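Type III Pentaketide Synthase (Neurospora crassa, PDB 3EUO) is a type III pentaketide synthase of the chalcone/stilbene synthase family, probably an acyltransferase that builds polyketide chains. Local coordinates at residues D20-L25 and T179-E184; L40-Y45 and T194-A199; A153-L158 and L227-R232; A222-L227 and E358-C363. All blocks are in the same frame, centred on the assembly; numbering follows the deposited sequence.

Interaction 1. Residues D20-L25 and T179-E184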
loop_
_atom_site.group_PDB
_atom_site.type_symbol
_atom_site.label_atom_id
_atom_site.label_comp_id
_atom_site.label_asym_id
_atom_site.label_seq_id
_atom_site.Cartn_x
_atom_site.Cartn_y
_atom_site.Cartn_z
ATOM N N ASP A 20 4.675 14.243 30.965
ATOM C CA ASP A 20 3.553 14.989 31.547
ATOM C C ASP A 20 2.453 15.357 30.543
ATOM O O ASP A 20 1.340 15.678 30.949
ATOM C CB ASP A 20 4.028 16.234 32.318
ATOM C CG ASP A 20 4.608 17.320 31.414
ATOM O OD1 ASP A 20 5.302 16.994 30.425
ATOM O OD2 ASP A 20 4.384 18.516 31.712
ATOM N N ALA A 21 2.760 15.300 29.247
ATOM C CA ALA A 21 1.784 15.632 28.204
ATOM C C ALA A 21 0.523 14.765 28.296
ATOM O O ALA A 21 -0.600 15.280 28.311
ATOM C CB ALA A 21 2.412 15.504 26.813
ATOM N N ILE A 22 0.704 13.447 28.365
ATOM C CA ILE A 22 -0.458 12.565 28.457
ATOM C C ILE A 22 -1.115 12.634 29.841
ATOM O O ILE A 22 -2.317 12.403 29.952
ATOM C CB ILE A 22 -0.189 11.099 28.011
ATOM C CG1 ILE A 22 0.784 10.390 28.954
ATOM C CG2 ILE A 22 0.284 11.040 26.544
ATOM C CD1 ILE A 22 0.773 8.869 28.774
ATOM N N ASP A 23 -0.335 12.968 30.876
ATOM C CA ASP A 23 -0.893 13.276 32.206
ATOM C C ASP A 23 -1.904 14.418 32.087
ATOM O O ASP A 23 -3.033 14.316 32.580
ATOM C CB ASP A 23 0.204 13.666 33.204
ATOM C CG ASP A 23 1.050 12.482 33.658
ATOM O OD1 ASP A 23 0.724 11.330 33.304
ATOM O OD2 ASP A 23 2.047 12.711 34.376
ATOM N N ILE A 24 -1.494 15.491 31.412
ATOM C CA ILE A 24 -2.349 16.661 31.208
ATOM C C ILE A 24 -3.652 16.300 30.494
ATOM O O ILE A 24 -4.747 16.661 30.950
ATOM C CB ILE A 24 -1.614 17.790 30.413
ATOM C CG1 ILE A 24 -0.352 18.274 31.149
ATOM C CG2 ILE A 24 -2.560 18.938 30.101
ATOM C CD1 ILE A 24 -0.586 18.775 32.555
ATOM N N LEU A 25 -3.538 15.578 29.384
ATOM C CA LEU A 25 -4.705 15.252 28.579
ATOM C C LEU A 25 -5.589 14.230 29.255
ATOM O O LEU A 25 -6.806 14.290 29.137
ATOM C CB LEU A 25 -4.288 14.747 27.194
ATOM C CG LEU A 25 -3.818 15.852 26.253
ATOM C CD1 LEU A 25 -3.075 15.225 25.061
ATOM C CD2 LEU A 25 -4.999 16.728 25.789
ATOM N N THR A 179 -1.757 12.283 17.436
ATOM C CA THR A 179 -3.109 12.823 17.319
ATOM C C THR A 179 -4.172 11.800 17.724
ATOM O O THR A 179 -5.346 12.142 17.867
ATOM C CB THR A 179 -3.386 13.320 15.889
ATOM O OG1 THR A 179 -3.037 12.290 14.945
ATOM C CG2 THR A 179 -2.558 14.576 15.591
ATOM N N MET A 180 -3.757 10.549 17.899
ATOM C CA MET A 180 -4.669 9.476 18.283
ATOM C C MET A 180 -4.704 9.272 19.797
ATOM O O MET A 180 -5.328 8.328 20.293
ATOM C CB MET A 180 -4.343 8.178 17.513
ATOM C CG MET A 180 -4.809 8.230 16.029
ATOM S SD MET A 180 -4.311 6.813 15.016
ATOM C CE MET A 180 -3.778 7.675 13.547
ATOM N N VAL A 181 -4.086 10.204 20.525
ATOM C CA VAL A 181 -4.044 10.160 21.985
ATOM C C VAL A 181 -5.450 10.076 22.602
ATOM O O VAL A 181 -5.676 9.257 23.496
ATOM C CB VAL A 181 -3.189 11.322 22.591
ATOM C CG1 VAL A 181 -3.770 12.684 22.237
ATOM C CG2 VAL A 181 -3.031 11.173 24.120
ATOM N N ARG A 182 -6.396 10.879 22.104
ATOM C CA ARG A 182 -7.753 10.902 22.675
ATOM C C ARG A 182 -8.494 9.581 22.466
ATOM O O ARG A 182 -9.244 9.138 23.349
ATOM C CB ARG A 182 -8.576 12.084 22.130
ATOM C CG ARG A 182 -8.161 13.461 22.680
ATOM C CD ARG A 182 -8.637 13.660 24.128
ATOM N NE ARG A 182 -10.090 13.504 24.251
ATOM C CZ ARG A 182 -10.981 14.464 23.985
ATOM N NH1 ARG A 182 -10.578 15.664 23.581
ATOM N NH2 ARG A 182 -12.281 14.216 24.109
ATOM N N SER A 183 -8.274 8.960 21.305
ATOM C CA SER A 183 -8.849 7.653 20.990
ATOM C C SER A 183 -8.315 6.597 21.954
ATOM O O SER A 183 -9.066 5.779 22.485
ATOM C CB SER A 183 -8.501 7.254 19.555
ATOM O OG SER A 183 -8.706 5.865 19.358
ATOM N N GLU A 184 -7.007 6.621 22.174
ATOM C CA GLU A 184 -6.386 5.667 23.091
ATOM C C GLU A 184 -6.880 5.875 24.521
ATOM O O GLU A 184 -7.226 4.906 25.207
ATOM C CB GLU A 184 -4.858 5.730 22.994
ATOM C CG GLU A 184 -4.307 5.057 21.711
ATOM C CD GLU A 184 -4.571 3.546 21.682
ATOM O OE1 GLU A 184 -4.310 2.878 22.709
ATOM O OE2 GLU A 184 -5.037 3.028 20.640
#

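Interaction 2. Residues L40-Y45 and T194-A199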
loop_
_atom_site.group_PDB
_atom_site.type_symbol
_atom_site.label_atom_id
_atom_site.label_comp_id
_atom_site.label_asym_id
_atom_site.label_seq_id
_atom_site.Cartn_x
_atom_site.Cartn_y
_atom_site.Cartn_z
ATOM N N LEU A 40 -0.547 5.556 32.996
ATOM C CA LEU A 40 0.231 6.749 33.378
ATOM C C LEU A 40 1.507 6.392 34.165
ATOM O O LEU A 40 2.510 7.100 34.086
ATOM C CB LEU A 40 -0.640 7.775 34.124
ATOM C CG LEU A 40 -1.778 8.434 33.317
ATOM C CD1 LEU A 40 -2.497 9.504 34.153
ATOM C CD2 LEU A 40 -1.283 9.037 32.004
ATOM N N ALA A 41 1.462 5.285 34.902
ATOM C CA ALA A 41 2.639 4.743 35.587
ATOM C C ALA A 41 3.635 4.165 34.586
ATOM O O ALA A 41 4.831 4.464 34.652
ATOM C CB ALA A 41 2.218 3.671 36.591
ATOM N N ILE A 42 3.136 3.343 33.664
ATOM C CA ILE A 42 3.970 2.699 32.635
ATOM C C ILE A 42 4.665 3.728 31.741
ATOM O O ILE A 42 5.819 3.537 31.335
ATOM C CB ILE A 42 3.150 1.679 31.802
ATOM C CG1 ILE A 42 2.827 0.452 32.656
ATOM C CG2 ILE A 42 3.898 1.248 30.538
ATOM C CD1 ILE A 42 1.647 -0.370 32.144
ATOM N N ASN A 43 3.960 4.822 31.471
ATOM C CA ASN A 43 4.484 5.974 30.748
ATOM C C ASN A 43 5.833 6.455 31.267
ATOM O O ASN A 43 6.631 7.013 30.513
ATOM C CB ASN A 43 3.476 7.123 30.811
ATOM C CG ASN A 43 3.894 8.319 29.977
ATOM O OD1 ASN A 43 4.353 8.175 28.850
ATOM N ND2 ASN A 43 3.717 9.513 30.529
ATOM N N ARG A 44 6.088 6.239 32.553
ATOM C CA ARG A 44 7.343 6.678 33.142
ATOM C C ARG A 44 8.391 5.567 33.283
ATOM O O ARG A 44 9.496 5.810 33.767
ATOM C CB ARG A 44 7.071 7.419 34.461
ATOM C CG ARG A 44 6.495 8.805 34.190
ATOM C CD ARG A 44 5.796 9.425 35.363
ATOM N NE ARG A 44 5.098 10.635 34.930
ATOM C CZ ARG A 44 5.632 11.852 34.905
ATOM N NH1 ARG A 44 6.885 12.057 35.308
ATOM N NH2 ARG A 44 4.904 12.877 34.487
ATOM N N TYR A 45 8.038 4.360 32.842
ATOM C CA TYR A 45 8.928 3.200 32.902
ATOM C C TYR A 45 9.598 2.930 31.552
ATOM O O TYR A 45 10.389 1.988 31.426
ATOM C CB TYR A 45 8.161 1.920 33.293
ATOM C CG TYR A 45 7.323 1.946 34.547
ATOM C CD1 TYR A 45 7.657 2.752 35.635
ATOM C CD2 TYR A 45 6.212 1.105 34.662
ATOM C CE1 TYR A 45 6.883 2.748 36.801
ATOM C CE2 TYR A 45 5.429 1.099 35.811
ATOM C CZ TYR A 45 5.770 1.918 36.878
ATOM O OH TYR A 45 5.004 1.902 38.024
ATOM N N THR A 194 -4.994 -1.880 29.821
ATOM C CA THR A 194 -3.733 -1.168 29.923
ATOM C C THR A 194 -3.132 -1.063 28.525
ATOM O O THR A 194 -2.411 -1.956 28.069
ATOM C CB THR A 194 -2.775 -1.856 30.912
ATOM O OG1 THR A 194 -2.492 -3.180 30.453
ATOM C CG2 THR A 194 -3.422 -1.964 32.266
ATOM N N ARG A 195 -3.477 0.024 27.846
ATOM C CA ARG A 195 -3.034 0.294 26.486
ATOM C C ARG A 195 -1.866 1.263 26.539
ATOM O O ARG A 195 -2.043 2.434 26.868
ATOM C CB ARG A 195 -4.181 0.910 25.680
ATOM C CG ARG A 195 -5.446 0.074 25.697
ATOM C CD ARG A 195 -6.577 0.768 24.957
ATOM N NE ARG A 195 -6.250 0.988 23.551
ATOM C CZ ARG A 195 -6.394 0.077 22.588
ATOM N NH1 ARG A 195 -6.883 -1.130 22.862
ATOM N NH2 ARG A 195 -6.066 0.382 21.338
ATOM N N ILE A 196 -0.674 0.775 26.203
ATOM C CA ILE A 196 0.552 1.558 26.414
ATOM C C ILE A 196 1.024 2.380 25.210
ATOM O O ILE A 196 2.043 3.067 25.297
ATOM C CB ILE A 196 1.713 0.675 26.942
ATOM C CG1 ILE A 196 2.266 -0.233 25.830
ATOM C CG2 ILE A 196 1.259 -0.144 28.160
ATOM C CD1 ILE A 196 3.653 -0.788 26.134
ATOM N N GLY A 197 0.286 2.318 24.101
ATOM C CA GLY A 197 0.640 3.044 22.879
ATOM C C GLY A 197 0.937 4.521 23.093
ATOM O O GLY A 197 1.907 5.047 22.544
ATOM N N ILE A 198 0.126 5.188 23.910
ATOM C CA ILE A 198 0.311 6.626 24.152
ATOM C C ILE A 198 1.581 6.970 24.937
ATOM O O ILE A 198 1.993 8.128 24.964
ATOM C CB ILE A 198 -0.930 7.301 24.807
ATOM C CG1 ILE A 198 -1.291 6.635 26.142
ATOM C CG2 ILE A 198 -2.079 7.303 23.821
ATOM C CD1 ILE A 198 -2.282 7.451 27.002
ATOM N N ALA A 199 2.196 5.965 25.556
ATOM C CA ALA A 199 3.491 6.128 26.229
ATOM C C ALA A 199 4.668 6.046 25.250
ATOM O O ALA A 199 5.798 6.445 25.571
ATOM C CB ALA A 199 3.651 5.062 27.308
HETATM O O HOH W 1 7.075 7.342 27.704
HETATM O O HOH W 2 3.754 9.759 26.796
#

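Interaction 3. Residues A153-L158 and L227-R232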
loop_
_atom_site.group_PDB
_atom_site.type_symbol
_atom_site.label_atom_id
_atom_site.label_comp_id
_atom_site.label_asym_id
_atom_site.label_seq_id
_atom_site.Cartn_x
_atom_site.Cartn_y
_atom_site.Cartn_z
ATOM N N ALA A 153 11.888 -1.193 -2.622
ATOM C CA ALA A 153 12.708 -0.325 -3.473
ATOM C C ALA A 153 13.909 -1.053 -4.091
ATOM O O ALA A 153 14.242 -0.812 -5.249
ATOM C CB ALA A 153 13.174 0.897 -2.707
ATOM N N ALA A 154 14.558 -1.928 -3.318
ATOM C CA ALA A 154 15.700 -2.696 -3.823
ATOM C C ALA A 154 15.281 -3.587 -4.987
ATOM O O ALA A 154 15.947 -3.622 -6.022
ATOM C CB ALA A 154 16.333 -3.531 -2.707
ATOM N N ASN A 155 14.165 -4.297 -4.823
ATOM C CA ASN A 155 13.632 -5.141 -5.894
ATOM C C ASN A 155 13.280 -4.318 -7.139
ATOM O O ASN A 155 13.564 -4.726 -8.264
ATOM C CB ASN A 155 12.398 -5.911 -5.410
ATOM C CG ASN A 155 12.729 -6.965 -4.360
ATOM O OD1 ASN A 155 13.847 -7.482 -4.308
ATOM N ND2 ASN A 155 11.735 -7.318 -3.543
ATOM N N LEU A 156 12.688 -3.145 -6.920
ATOM C CA LEU A 156 12.310 -2.254 -8.015
ATOM C C LEU A 156 13.544 -1.700 -8.737
ATOM O O LEU A 156 13.578 -1.646 -9.972
ATOM C CB LEU A 156 11.401 -1.127 -7.502
ATOM C CG LEU A 156 10.032 -1.550 -6.948
ATOM C CD1 LEU A 156 9.353 -0.347 -6.326
ATOM C CD2 LEU A 156 9.141 -2.156 -8.037
ATOM N N CYS A 157 14.558 -1.304 -7.969
ATOM C CA CYS A 157 15.843 -0.895 -8.551
ATOM C C CYS A 157 16.386 -1.984 -9.472
ATOM O O CYS A 157 16.803 -1.709 -10.597
ATOM C CB CYS A 157 16.878 -0.605 -7.461
ATOM S SG CYS A 157 16.782 1.034 -6.737
ATOM N N LEU A 158 16.379 -3.220 -8.989
ATOM C CA LEU A 158 16.920 -4.340 -9.776
ATOM C C LEU A 158 16.083 -4.641 -11.030
ATOM O O LEU A 158 16.603 -5.154 -12.035
ATOM C CB LEU A 158 17.124 -5.583 -8.899
ATOM C CG LEU A 158 18.224 -5.466 -7.831
ATOM C CD1 LEU A 158 18.242 -6.678 -6.926
ATOM C CD2 LEU A 158 19.603 -5.269 -8.470
ATOM N N LEU A 227 23.415 -4.564 0.704
ATOM C CA LEU A 227 24.004 -5.829 0.251
ATOM C C LEU A 227 23.028 -6.991 0.229
ATOM O O LEU A 227 23.150 -7.905 -0.587
ATOM C CB LEU A 227 25.216 -6.200 1.111
ATOM C CG LEU A 227 26.368 -5.188 1.163
ATOM C CD1 LEU A 227 27.491 -5.714 2.054
ATOM C CD2 LEU A 227 26.887 -4.847 -0.225
ATOM N N GLY A 228 22.073 -6.973 1.144
ATOM C CA GLY A 228 21.134 -8.070 1.242
ATOM C C GLY A 228 20.060 -7.787 2.257
ATOM O O GLY A 228 20.113 -6.788 2.985
ATOM N N TRP A 229 19.082 -8.679 2.303
ATOM C CA TRP A 229 17.918 -8.480 3.146
ATOM C C TRP A 229 17.245 -9.802 3.426
ATOM O O TRP A 229 17.373 -10.755 2.643
ATOM C CB TRP A 229 16.929 -7.502 2.491
ATOM C CG TRP A 229 16.623 -7.823 1.059
ATOM C CD1 TRP A 229 15.662 -8.666 0.599
ATOM C CD2 TRP A 229 17.288 -7.298 -0.099
ATOM N NE1 TRP A 229 15.674 -8.700 -0.778
ATOM C CE2 TRP A 229 16.666 -7.871 -1.231
ATOM C CE3 TRP A 229 18.351 -6.402 -0.287
ATOM C CZ2 TRP A 229 17.077 -7.583 -2.543
ATOM C CZ3 TRP A 229 18.760 -6.112 -1.593
ATOM C CH2 TRP A 229 18.122 -6.706 -2.700
ATOM N N GLU A 230 16.554 -9.854 4.562
ATOM C CA GLU A 230 15.719 -10.984 4.944
ATOM C C GLU A 230 14.375 -10.472 5.429
ATOM O O GLU A 230 14.298 -9.438 6.095
ATOM C CB GLU A 230 16.369 -11.803 6.070
ATOM C CG GLU A 230 17.613 -12.569 5.670
ATOM C CD GLU A 230 17.369 -13.665 4.648
ATOM O OE1 GLU A 230 16.352 -14.382 4.759
ATOM O OE2 GLU A 230 18.207 -13.806 3.731
ATOM N N ASN A 231 13.321 -11.206 5.096
ATOM C CA ASN A 231 11.998 -10.923 5.614
ATOM C C ASN A 231 11.321 -12.234 6.002
ATOM O O ASN A 231 11.417 -13.218 5.278
ATOM C CB ASN A 231 11.164 -10.128 4.596
ATOM C CG ASN A 231 10.881 -10.908 3.330
ATOM O OD1 ASN A 231 11.775 -11.150 2.524
ATOM N ND2 ASN A 231 9.629 -11.309 3.150
ATOM N N ARG A 232 10.667 -12.245 7.160
ATOM C CA ARG A 232 9.984 -13.443 7.661
ATOM C C ARG A 232 8.705 -13.021 8.351
ATOM O O ARG A 232 8.636 -11.922 8.896
ATOM C CB ARG A 232 10.844 -14.169 8.703
ATOM C CG ARG A 232 12.082 -14.876 8.185
ATOM C CD ARG A 232 11.905 -16.402 8.181
ATOM N NE ARG A 232 13.042 -17.081 7.546
ATOM C CZ ARG A 232 13.006 -18.310 7.017
ATOM N NH1 ARG A 232 11.883 -19.021 7.016
ATOM N NH2 ARG A 232 14.098 -18.823 6.461
HETATM O O HOH W 3 14.249 -9.831 -2.995
#

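Interaction 4. Residues A222-L227 and E358-C363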
loop_
_atom_site.group_PDB
_atom_site.type_symbol
_atom_site.label_atom_id
_atom_site.label_comp_id
_atom_site.label_asym_id
_atom_site.label_seq_id
_atom_site.Cartn_x
_atom_site.Cartn_y
_atom_site.Cartn_z
ATOM N N ALA A 222 28.404 7.452 -1.869
ATOM C CA ALA A 222 27.171 6.941 -1.291
ATOM C C ALA A 222 27.382 6.868 0.210
ATOM O O ALA A 222 28.518 6.934 0.682
ATOM C CB ALA A 222 26.834 5.575 -1.854
ATOM N N ILE A 223 26.291 6.758 0.960
ATOM C CA ILE A 223 26.381 6.668 2.413
ATOM C C ILE A 223 26.465 5.202 2.831
ATOM O O ILE A 223 27.346 4.821 3.603
ATOM C CB ILE A 223 25.212 7.397 3.125
ATOM C CG1 ILE A 223 25.220 8.886 2.784
ATOM C CG2 ILE A 223 25.340 7.277 4.623
ATOM C CD1 ILE A 223 24.270 9.262 1.726
ATOM N N TYR A 224 25.553 4.387 2.303
ATOM C CA TYR A 224 25.542 2.951 2.559
ATOM C C TYR A 224 25.354 2.223 1.244
ATOM O O TYR A 224 24.665 2.726 0.356
ATOM C CB TYR A 224 24.374 2.551 3.466
ATOM C CG TYR A 224 24.329 3.192 4.834
ATOM C CD1 TYR A 224 25.138 2.723 5.876
ATOM C CD2 TYR A 224 23.450 4.237 5.103
ATOM C CE1 TYR A 224 25.089 3.300 7.144
ATOM C CE2 TYR A 224 23.388 4.819 6.376
ATOM C CZ TYR A 224 24.211 4.341 7.388
ATOM O OH TYR A 224 24.148 4.916 8.643
ATOM N N ASP A 225 25.963 1.048 1.122
ATOM C CA ASP A 225 25.606 0.099 0.069
ATOM C C ASP A 225 24.650 -0.939 0.659
ATOM O O ASP A 225 24.859 -1.412 1.776
ATOM C CB ASP A 225 26.849 -0.595 -0.482
ATOM C CG ASP A 225 27.821 0.370 -1.128
ATOM O OD1 ASP A 225 27.405 1.129 -2.029
ATOM O OD2 ASP A 225 29.004 0.367 -0.737
ATOM N N LEU A 226 23.590 -1.274 -0.074
ATOM C CA LEU A 226 22.634 -2.275 0.399
ATOM C C LEU A 226 23.031 -3.636 -0.172
ATOM O O LEU A 226 23.000 -3.833 -1.382
ATOM C CB LEU A 226 21.199 -1.894 0.005
ATOM C CG LEU A 226 20.060 -2.868 0.325
ATOM C CD1 LEU A 226 20.027 -3.275 1.799
ATOM C CD2 LEU A 226 18.720 -2.266 -0.104
ATOM N N LEU A 227 23.415 -4.564 0.704
ATOM C CA LEU A 227 24.004 -5.829 0.251
ATOM C C LEU A 227 23.028 -6.991 0.229
ATOM O O LEU A 227 23.150 -7.905 -0.587
ATOM C CB LEU A 227 25.216 -6.200 1.111
ATOM C CG LEU A 227 26.368 -5.188 1.163
ATOM C CD1 LEU A 227 27.491 -5.714 2.054
ATOM C CD2 LEU A 227 26.887 -4.847 -0.225
ATOM N N GLU A 358 32.080 -1.054 9.537
ATOM C CA GLU A 358 31.907 -0.918 8.097
ATOM C C GLU A 358 30.609 -1.575 7.633
ATOM O O GLU A 358 30.139 -1.324 6.519
ATOM C CB GLU A 358 33.096 -1.566 7.391
ATOM C CG GLU A 358 33.373 -1.043 6.005
ATOM C CD GLU A 358 34.850 -1.099 5.638
ATOM O OE1 GLU A 358 35.700 -1.351 6.527
ATOM O OE2 GLU A 358 35.158 -0.878 4.451
ATOM N N TYR A 359 30.048 -2.428 8.485
ATOM C CA TYR A 359 28.846 -3.180 8.142
ATOM C C TYR A 359 27.792 -3.018 9.218
ATOM O O TYR A 359 28.083 -3.104 10.415
ATOM C CB TYR A 359 29.169 -4.658 7.898
ATOM C CG TYR A 359 30.072 -4.878 6.706
ATOM C CD1 TYR A 359 29.541 -5.109 5.433
ATOM C CD2 TYR A 359 31.461 -4.844 6.846
ATOM C CE1 TYR A 359 30.372 -5.293 4.332
ATOM C CE2 TYR A 359 32.295 -5.022 5.751
ATOM C CZ TYR A 359 31.745 -5.258 4.505
ATOM O OH TYR A 359 32.573 -5.438 3.425
ATOM N N VAL A 360 26.559 -2.789 8.774
ATOM C CA VAL A 360 25.463 -2.411 9.653
ATOM C C VAL A 360 24.285 -3.340 9.407
ATOM O O VAL A 360 23.866 -3.545 8.265
ATOM C CB VAL A 360 25.028 -0.934 9.407
ATOM C CG1 VAL A 360 23.976 -0.492 10.411
ATOM C CG2 VAL A 360 26.234 -0.001 9.458
ATOM N N VAL A 361 23.765 -3.919 10.482
ATOM C CA VAL A 361 22.578 -4.745 10.382
ATOM C C VAL A 361 21.373 -3.876 10.724
ATOM O O VAL A 361 21.343 -3.262 11.793
ATOM C CB VAL A 361 22.661 -5.969 11.325
ATOM C CG1 VAL A 361 21.387 -6.786 11.258
ATOM C CG2 VAL A 361 23.863 -6.839 10.963
ATOM N N GLY A 362 20.398 -3.816 9.815
ATOM C CA GLY A 362 19.152 -3.102 10.069
ATOM C C GLY A 362 18.099 -4.117 10.474
ATOM O O GLY A 362 18.058 -5.209 9.920
ATOM N N CYS A 363 17.269 -3.768 11.454
ATOM C CA CYS A 363 16.234 -4.683 11.929
ATOM C C CYS A 363 14.999 -3.924 12.415
ATOM O O CYS A 363 15.114 -2.888 13.074
ATOM C CB CYS A 363 16.791 -5.581 13.035
ATOM S SG CYS A 363 15.657 -6.872 13.593
#

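Interaction 1. Residues D20-L25 and T179-E184
No flat group takes part where Val181 meets Ile22 and Leu25; the contact is made by methyl groups alone. Beside it lies the guanidinium of Arg182. It makes a cation-pi contact with Tyr29, and its NH1 bonds to the carbonyls of Val62 and Lys64. Val181 presents both of its branches. Its CG1 lies 3.9 Å from Leu25 CD1. Its CG2 is anti to the backbone N, since chi1 is 62°, and this turns it to Ile22, where it meets CG2 at 4.1 Å. Leu25 CD1 is also 4.2 Å from Val181 CG2, so one leucine methyl faces the fork of the valine. The Leu25 and Val181 side chains cross at about a right angle. Here the early turns of two helices, 20-29 and 181-191, meet through a small buried apolar patch in this thiolase-like fold. Met180 is at the N-cap position of the second helix, and Glu184 N donates to Met180 O at 3.0 Å. That places Val181 in the first turn. Ile198 of helix 197-200 touches both Ile22 and Val181. Polar groups flank the patch: Asp23 pairs with Arg44, and Glu184 with Arg195.

Interaction 2. Residues L40-Y45 and T194-A199
Asn43 meets Ala199 through CB and OD1. Its CB lies 4.1 Å from Ala199 CB. CG stands anti to the backbone N (chi1 -175°), which carries the amide across to the other segment. There Asn43 OD1 comes 3.4 Å from Ala199 CA. The same oxygen accepts a bond from water 2 at 2.7 Å, and that water also donates to Ile198 O at 3.0 Å. A single water thus ties the amide to the backbone beside Ala199. At the other tip, ND2 makes a weak hydrogen bond to Pro19 O, so both ends of the amide have partners that would resist its rotation. The two backbones come close here, with the CA atoms of Asn43 and Ala199 4.6 Å apart. Water 1 sits between them, 2.9 Å from Asn43 O and 2.6 Å from Ala199 O, though it cannot serve every nearby acceptor at once.

Asn43 belongs to a type I turn, Ile42 to Tyr45, that follows helix 34-42. The turn packs on the short, weakly bonded helix 197-200 and on Ile196 just before it, and both segments lie in the N-terminal chalcone synthase family region. One residue back, Ile42 adds an apolar contact. Its CG2 is 3.8 Å from Ile196 CG2, and its CD1 reaches the same methyl. The two isoleucines cross at about a right angle in a partly exposed position. Ile196 also touches Leu254 of strand 249-254, while Ile198 packs on Val39.

Interaction 3. Residues A153-L158 and L227-R232
Helix 153-158 and strand 227-232 run at 130° to each other, with their axes 10.9 Å apart at the closest, and the ring of Trp229 bridges the gap to Ala154, Asn155 and Leu158. Trp229 CG lies between the backbone N and the carbonyl carbon (chi1 49°), and the indole reaches out toward the helix. Ala154 CB sits over one face of the six-membered ring, 4.0 Å from its centroid, in a CH-pi contact. Ala154 CB is 3.6 Å from Trp229 CH2. Leu158 CD1 comes to the edge of the ring, near its plane, 4.2 Å from Trp229 CH2.

This is a helix laid against the large mixed sheet of the thiolase-like fold. Helix 145-162 starts just after Cys143, which is present as 3-sulfinoalanine. The indole N-H points in the ring plane to water 3, which accepts from NE1 at 2.9 Å. Water 3 in turn donates to Asn155 OD1 at 2.7 Å. The amide and ring planes are 70° apart. A leucine in place of Trp229, with no ring face or N-H, would probably open a gap between helix and strand and leave water 3 less firmly held beside Asn155. Asn155 ND2 bonds to Glu134 of the second subunit. Arg132 of the second subunit also pairs with Glu230, so both sides of the contact reach the dimer interface.

Interaction 4. Residues A222-L227 and E358-C363
Tyr224 and Leu227 meet Val360 and Tyr359 across the large mixed sheet of the thiolase-like fold. Strand 370-378 lies between their strands and runs antiparallel to both, so 224-233 and 359-366 point the same way. The CA atoms of Tyr224 and Val360 are 8.9 Å apart, and no hydrogen bond joins the two segments. Side chains span the distance instead, one pair on each face of the sheet.

On one face, Tyr224 CE1 lies 4.2 Å from Val360 CG2. Val360 CG1 is anti to the backbone N (chi1 -175°), and this sets CG2 beside that N, where it can meet the tyrosine. The two side chains are inclined to each other. The hydroxyl of Tyr224 is held further out by a hydrogen bond with Leu339 O, in helix 334-342.

On the other face, Leu227 CD1 comes to the edge of the Tyr359 ring, in its plane, and does not lie over it. Leu227 CD1 is 3.7 Å from Tyr359 CE1 and 4.0 Å from Tyr359 CD1. The Leu227 and Tyr359 side chains cross at about a right angle. Lys377, on the strand between, touches both of them.

A classic beta bulge marks the start of the first strand, where two residues, Ile223 and Tyr224, stand opposite the single Ile5 of strand 4-11; on the far side, Val360 packs on Ala294 of strand 292-295, and the Tyr359 ring makes an edge-to-face contact with Tyr285.

In the fold
The four contacts form two groups on opposite sides of the chain's centre; the centres of interactions 1 and 3 are about 37 Å apart. Interactions 1 and 2 have centres about 11 Å apart and touch through two salt bridges and side-chain packing. Their helices follow one another, 20-29 then 34-42, and 181-191 then 197-200. Interactions 3 and 4 have centres about 12 Å apart, share Leu227 and strand 224-233 and lie at the large mixed sheet. Interactions 1 and 2 come wholly earlier in the chain than interaction 4. Interaction 3 alternates with all three others. Distant parts of the chain thus meet at both ends of the subunit, with interaction 3 next to the second subunit.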